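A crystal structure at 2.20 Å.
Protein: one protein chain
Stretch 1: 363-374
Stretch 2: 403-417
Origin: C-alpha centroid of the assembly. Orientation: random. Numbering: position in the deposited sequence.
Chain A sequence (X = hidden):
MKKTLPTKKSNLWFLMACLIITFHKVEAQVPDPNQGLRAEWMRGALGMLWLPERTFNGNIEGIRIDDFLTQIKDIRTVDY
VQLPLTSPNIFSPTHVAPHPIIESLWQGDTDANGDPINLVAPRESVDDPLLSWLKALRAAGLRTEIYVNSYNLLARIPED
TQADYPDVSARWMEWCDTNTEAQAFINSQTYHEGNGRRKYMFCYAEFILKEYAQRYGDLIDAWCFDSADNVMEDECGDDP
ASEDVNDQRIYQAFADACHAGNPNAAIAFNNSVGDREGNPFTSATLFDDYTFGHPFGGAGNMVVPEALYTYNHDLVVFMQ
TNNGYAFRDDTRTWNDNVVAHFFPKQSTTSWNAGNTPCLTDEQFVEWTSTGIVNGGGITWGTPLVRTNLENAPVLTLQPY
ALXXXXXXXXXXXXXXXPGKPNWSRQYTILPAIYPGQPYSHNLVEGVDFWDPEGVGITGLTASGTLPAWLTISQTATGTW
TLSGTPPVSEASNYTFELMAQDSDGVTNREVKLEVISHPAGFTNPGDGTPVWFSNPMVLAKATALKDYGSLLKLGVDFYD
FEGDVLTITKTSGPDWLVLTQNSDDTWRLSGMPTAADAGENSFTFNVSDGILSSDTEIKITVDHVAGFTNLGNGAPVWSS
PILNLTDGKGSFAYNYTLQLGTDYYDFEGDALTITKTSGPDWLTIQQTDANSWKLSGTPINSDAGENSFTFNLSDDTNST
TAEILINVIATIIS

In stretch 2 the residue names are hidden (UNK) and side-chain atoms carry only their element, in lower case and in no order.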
# COMPACT_ATOMS: atom_id res chain seq x y z
N GLN A 363 -2.90 27.65 -10.68
CA GLN A 363 -1.68 27.63 -9.88
C GLN A 363 -1.05 26.24 -9.93
O GLN A 363 0.17 26.13 -10.06
CB GLN A 363 -1.96 28.06 -8.44
CG GLN A 363 -2.13 29.57 -8.26
CD GLN A 363 -2.78 29.89 -6.93
OE1 GLN A 363 -3.26 29.00 -6.23
NE2 GLN A 363 -2.81 31.16 -6.58
N PHE A 364 -1.87 25.18 -9.86
CA PHE A 364 -1.36 23.82 -9.85
C PHE A 364 -0.54 23.54 -11.11
O PHE A 364 0.57 23.02 -11.02
CB PHE A 364 -2.48 22.80 -9.70
CG PHE A 364 -1.96 21.41 -9.43
CD1 PHE A 364 -1.68 21.00 -8.13
CD2 PHE A 364 -1.73 20.51 -10.47
CE1 PHE A 364 -1.17 19.73 -7.88
CE2 PHE A 364 -1.22 19.25 -10.21
CZ PHE A 364 -0.94 18.86 -8.91
N VAL A 365 -1.09 23.92 -12.27
CA VAL A 365 -0.47 23.71 -13.57
C VAL A 365 0.83 24.52 -13.64
O VAL A 365 1.85 24.01 -14.12
CB VAL A 365 -1.44 24.05 -14.71
CG1 VAL A 365 -0.78 23.95 -16.07
CG2 VAL A 365 -2.69 23.17 -14.67
N GLU A 366 0.78 25.77 -13.16
CA GLU A 366 1.93 26.66 -13.21
C GLU A 366 3.06 26.14 -12.32
O GLU A 366 4.21 26.08 -12.78
CB GLU A 366 1.52 28.10 -12.89
CG GLU A 366 2.67 29.10 -12.96
CD GLU A 366 3.53 29.20 -11.71
OE1 GLU A 366 4.78 29.17 -11.82
OE2 GLU A 366 2.96 29.32 -10.61
N TRP A 367 2.75 25.77 -11.07
CA TRP A 367 3.78 25.28 -10.15
C TRP A 367 4.46 24.06 -10.77
O TRP A 367 5.69 23.99 -10.82
CB TRP A 367 3.20 24.90 -8.77
CG TRP A 367 2.90 26.03 -7.82
CD1 TRP A 367 2.20 27.18 -8.08
CD2 TRP A 367 3.22 26.08 -6.41
NE1 TRP A 367 2.09 27.94 -6.95
CE2 TRP A 367 2.70 27.29 -5.91
CE3 TRP A 367 3.91 25.23 -5.54
CZ2 TRP A 367 2.84 27.66 -4.57
CZ3 TRP A 367 4.06 25.60 -4.22
CH2 TRP A 367 3.53 26.80 -3.74
N THR A 368 3.64 23.11 -11.26
CA THR A 368 4.16 21.87 -11.81
C THR A 368 5.07 22.18 -12.99
O THR A 368 6.21 21.71 -13.04
CB THR A 368 3.03 20.88 -12.12
OG1 THR A 368 2.32 20.61 -10.92
CG2 THR A 368 3.54 19.57 -12.68
N SER A 369 4.56 22.99 -13.94
CA SER A 369 5.29 23.24 -15.17
C SER A 369 6.52 24.10 -14.91
O SER A 369 7.57 23.88 -15.53
CB SER A 369 4.40 23.83 -16.24
OG SER A 369 3.72 24.98 -15.75
N THR A 370 6.40 25.07 -13.99
CA THR A 370 7.55 25.87 -13.62
C THR A 370 8.63 24.96 -13.05
O THR A 370 9.80 25.09 -13.36
CB THR A 370 7.18 27.00 -12.63
OG1 THR A 370 6.39 27.98 -13.31
CG2 THR A 370 8.39 27.69 -12.05
N GLY A 371 8.21 24.01 -12.21
CA GLY A 371 9.14 23.16 -11.49
C GLY A 371 9.86 22.13 -12.37
O GLY A 371 11.02 21.83 -12.10
N ILE A 372 9.18 21.57 -13.38
CA ILE A 372 9.69 20.38 -14.05
C ILE A 372 10.04 20.62 -15.52
O ILE A 372 10.92 19.94 -16.05
CB ILE A 372 8.79 19.14 -13.85
CG1 ILE A 372 7.50 19.18 -14.69
CG2 ILE A 372 8.50 18.87 -12.38
CD1 ILE A 372 6.68 17.89 -14.64
N VAL A 373 9.38 21.55 -16.21
CA VAL A 373 9.67 21.71 -17.63
C VAL A 373 11.07 22.31 -17.79
O VAL A 373 11.28 23.49 -17.49
CB VAL A 373 8.60 22.53 -18.38
CG1 VAL A 373 8.95 22.70 -19.85
CG2 VAL A 373 7.22 21.89 -18.24
N ASN A 374 12.02 21.47 -18.22
CA ASN A 374 13.44 21.80 -18.24
C ASN A 374 13.89 22.11 -16.82
O ASN A 374 14.78 22.94 -16.60
CB ASN A 374 13.73 22.96 -19.20
CG ASN A 374 13.24 22.72 -20.61
OD1 ASN A 374 13.60 21.73 -21.23
ND2 ASN A 374 12.41 23.61 -21.12
N UNK A 403 -8.86 16.12 -11.54
CA UNK A 403 -9.11 17.32 -12.31
C UNK A 403 -7.80 18.08 -12.55
O UNK A 403 -7.43 18.34 -13.70
n UNK A 403 -9.90 20.61 -11.54
c UNK A 403 -10.32 19.56 -12.24
c UNK A 403 -10.16 18.20 -11.61
o UNK A 403 -10.85 19.68 -13.35
N UNK A 404 -7.07 18.38 -11.46
CA UNK A 404 -5.87 19.20 -11.55
C UNK A 404 -4.78 18.49 -12.36
O UNK A 404 -4.11 19.11 -13.19
n UNK A 404 -6.22 22.47 -8.10
o UNK A 404 -5.03 20.68 -7.45
c UNK A 404 -5.83 21.21 -8.23
c UNK A 404 -5.40 19.62 -10.15
c UNK A 404 -6.43 20.45 -9.39
N UNK A 405 -4.61 17.18 -12.11
CA UNK A 405 -3.65 16.34 -12.80
C UNK A 405 -3.96 16.23 -14.29
O UNK A 405 -3.06 16.23 -15.12
c UNK A 405 -2.17 14.82 -11.41
c UNK A 405 -1.12 14.19 -12.04
c UNK A 405 -0.71 15.24 -9.53
c UNK A 405 0.32 14.60 -10.17
c UNK A 405 0.12 14.08 -11.43
c UNK A 405 -3.50 14.99 -12.10
c UNK A 405 -1.96 15.35 -10.15
N UNK A 406 -5.26 16.18 -14.64
CA UNK A 406 -5.67 16.11 -16.03
C UNK A 406 -5.36 17.43 -16.75
O UNK A 406 -4.83 17.41 -17.86
o UNK A 406 -7.29 12.07 -16.81
o UNK A 406 -6.36 13.70 -17.96
c UNK A 406 -6.99 13.27 -16.97
c UNK A 406 -7.42 14.25 -15.89
c UNK A 406 -7.15 15.73 -16.15
N UNK A 407 -5.68 18.57 -16.12
CA UNK A 407 -5.35 19.86 -16.71
C UNK A 407 -3.84 19.96 -16.92
O UNK A 407 -3.38 20.35 -17.99
c UNK A 407 -7.84 22.08 -14.66
c UNK A 407 -5.88 20.99 -15.82
c UNK A 407 -7.40 21.10 -15.74
c UNK A 407 -8.00 21.48 -17.09
N UNK A 408 -3.07 19.57 -15.89
CA UNK A 408 -1.62 19.49 -15.98
C UNK A 408 -1.18 18.63 -17.17
O UNK A 408 -0.26 19.01 -17.90
o UNK A 408 -1.40 19.86 -13.62
c UNK A 408 -1.01 18.97 -14.67
c UNK A 408 0.49 18.85 -14.72
N UNK A 409 -1.83 17.47 -17.35
CA UNK A 409 -1.44 16.53 -18.39
C UNK A 409 -1.60 17.19 -19.76
O UNK A 409 -0.70 17.10 -20.58
o UNK A 409 -0.37 13.73 -18.74
o UNK A 409 -2.24 13.40 -19.81
c UNK A 409 -2.19 15.20 -18.26
c UNK A 409 -1.55 14.03 -19.00
N UNK A 410 -2.73 17.88 -19.97
CA UNK A 410 -2.99 18.55 -21.24
C UNK A 410 -1.85 19.53 -21.54
O UNK A 410 -1.31 19.55 -22.64
c UNK A 410 -4.65 20.02 -22.50
o UNK A 410 -5.35 18.25 -21.05
c UNK A 410 -4.36 19.25 -21.23
N UNK A 411 -1.48 20.33 -20.53
CA UNK A 411 -0.39 21.27 -20.68
C UNK A 411 0.92 20.56 -21.05
O UNK A 411 1.58 20.95 -22.00
c UNK A 411 0.54 24.47 -20.02
o UNK A 411 3.86 26.00 -20.07
c UNK A 411 2.17 22.87 -19.35
c UNK A 411 0.84 23.19 -19.59
c UNK A 411 3.18 23.80 -19.52
c UNK A 411 2.86 25.08 -19.93
c UNK A 411 1.54 25.43 -20.18
c UNK A 411 -0.23 22.14 -19.44
N UNK A 412 1.33 19.55 -20.27
CA UNK A 412 2.64 18.94 -20.47
C UNK A 412 2.69 18.22 -21.83
O UNK A 412 3.74 18.21 -22.47
c UNK A 412 3.38 17.55 -16.86
c UNK A 412 2.98 17.98 -19.32
c UNK A 412 3.15 18.61 -17.93
c UNK A 412 4.29 19.63 -17.90
N UNK A 413 1.57 17.63 -22.26
CA UNK A 413 1.49 16.95 -23.55
C UNK A 413 1.85 17.91 -24.68
O UNK A 413 2.57 17.54 -25.61
c UNK A 413 -1.74 13.75 -24.55
c UNK A 413 0.11 16.33 -23.77
c UNK A 413 -0.15 15.02 -23.04
c UNK A 413 -1.56 14.51 -23.25
n UNK A 413 -3.16 13.68 -24.96
N UNK A 414 1.38 19.16 -24.57
CA UNK A 414 1.61 20.14 -25.61
C UNK A 414 2.97 20.83 -25.46
O UNK A 414 3.62 21.11 -26.47
c UNK A 414 -0.62 23.04 -27.00
o UNK A 414 -1.65 22.80 -26.34
c UNK A 414 0.57 22.12 -26.84
o UNK A 414 -0.53 23.99 -27.81
c UNK A 414 0.46 21.15 -25.67
N UNK A 415 3.41 21.10 -24.22
CA UNK A 415 4.46 22.10 -24.01
C UNK A 415 5.76 21.54 -23.42
O UNK A 415 6.76 22.24 -23.45
c UNK A 415 3.92 23.30 -23.23
c UNK A 415 2.86 24.10 -23.94
c UNK A 415 0.57 24.88 -24.12
c UNK A 415 2.17 25.55 -25.76
c UNK A 415 1.55 24.14 -23.47
c UNK A 415 0.88 25.58 -25.26
c UNK A 415 3.15 24.82 -25.10
N UNK A 416 5.79 20.30 -22.91
CA UNK A 416 7.00 19.86 -22.23
C UNK A 416 8.14 19.57 -23.21
O UNK A 416 9.28 19.93 -22.94
n UNK A 416 8.92 17.36 -18.50
c UNK A 416 8.07 18.29 -20.55
c UNK A 416 6.78 18.70 -21.26
c UNK A 416 7.88 17.43 -19.31
o UNK A 416 6.83 16.84 -19.10
N UNK A 417 7.83 18.88 -24.33
CA UNK A 417 8.80 18.61 -25.39
C UNK A 417 8.12 18.78 -26.74
O UNK A 417 7.68 17.79 -27.34
c UNK A 417 9.39 17.23 -25.29
o UNK A 417 9.67 16.91 -23.94
O HOH W 1 11.47 18.79 -19.18
O HOH W 2 10.83 22.22 -23.51

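Position 403 has two side-chain carbons, the second carrying one oxygen and one nitrogen, and is out of reach of stretch 1: Asn-403, polar. Position 404 has three carbons, the third bearing one oxygen and one nitrogen, and its CB lies over one face of the Phe-364 ring: Gln-404. Gln-404 CB is 4.1 Å from the centroid of the Phe-364 ring, a CH-pi contact, while its amide oxygen and nitrogen both find hydrogen bonds, the oxygen elsewhere in the structure and the nitrogen with a residue adjoining the stretches. Position 405 has one carbon and a six-carbon ring without oxygen, close to Phe-364: Phe-405. Phe-405 CE1 lies 3.7 Å from Phe-364 CZ, and the ring planes meet obliquely at 53°, an apolar pairing suited to a buried site.

Position 406, three carbons ending in two oxygens, is Glu-406, its charge kept clear of the contact. At 407 four carbons fork at the second, near Val-365: Leu-407. Leu-407 CB is 4.0 Å from Val-365 CG2; its side chain is exposed, and this is a light contact. Position 408 has one carbon bearing an oxygen, near Phe-364, and a carbon, near Thr-368: Thr-408. It is small enough for the close approach here, where Thr-408 CA is 5.0 Å from Val-365 CA. A hydrogen bond from Thr-408 OG1 to Gln-404 O (2.8 Å) satisfies the hydroxyl against the apolar edge of Phe-364, whose CD2 is 3.2 Å from Thr-408 OG1. Thr-408 CG2 meets Thr-368 CG2 at 3.7 Å.

Position 409, two carbons and two oxygens, is Asp-409; 410, one carbon bearing an oxygen and a carbon, is Thr-410. Neither touches stretch 1, so these polar residues need no apolar fit. Position 411, a carbon and a six-carbon ring bearing oxygen, touches Val-365 and Ser-369: Tyr-411. Tyr-411 CB packs 3.9 Å from Val-365 CG1, and Tyr-411 CE1 reaches Ser-369 CB at 3.5 Å; the broad ring suits a partly exposed site, its hydroxyl at the far end. Position 412 forks at the second of four carbons, near Ile-372 and Val-373: buried Leu-412, whose fork gives each a methyl, CD1 to Ile-372 CD1 (4.0 Å) and CD2 to Val-373 CG2 (3.7 Å).

Position 413, four carbons ending in nitrogen, is Lys-413; 414, three carbons and two oxygens, is Glu-414. Both are charged, and neither reaches stretch 1. At 415 a carbon and an oxygen-free ring lead away, only the backbone oxygen nearing Val-373: Phe-415, exposed. Position 416, three carbons ending in oxygen and nitrogen, packs on Val-373: Gln-416, its CG 4.4 Å from Val-373 CG2. One water accepts from Gln-416 NE2 (3.0 Å) and Asn-374 N (2.9 Å); another donates to Gln-416 O (2.8 Å) and accepts from Asn-374 ND2 (3.2 Å). Position 417, one carbon and one oxygen, is polar Ser-417, which makes no contact with stretch 1 and needs no apolar fit.

The helices cross at -50°, their axes 9.1 Å apart at closest approach. With no direct hydrogen bond between them, apolar packing joins the helices, and two waters bridge Asn-374 and Gln-416, near the C-terminal ends of the two stretches.

Stretch 2 (403-417) NQFELTDTYLKEFQS
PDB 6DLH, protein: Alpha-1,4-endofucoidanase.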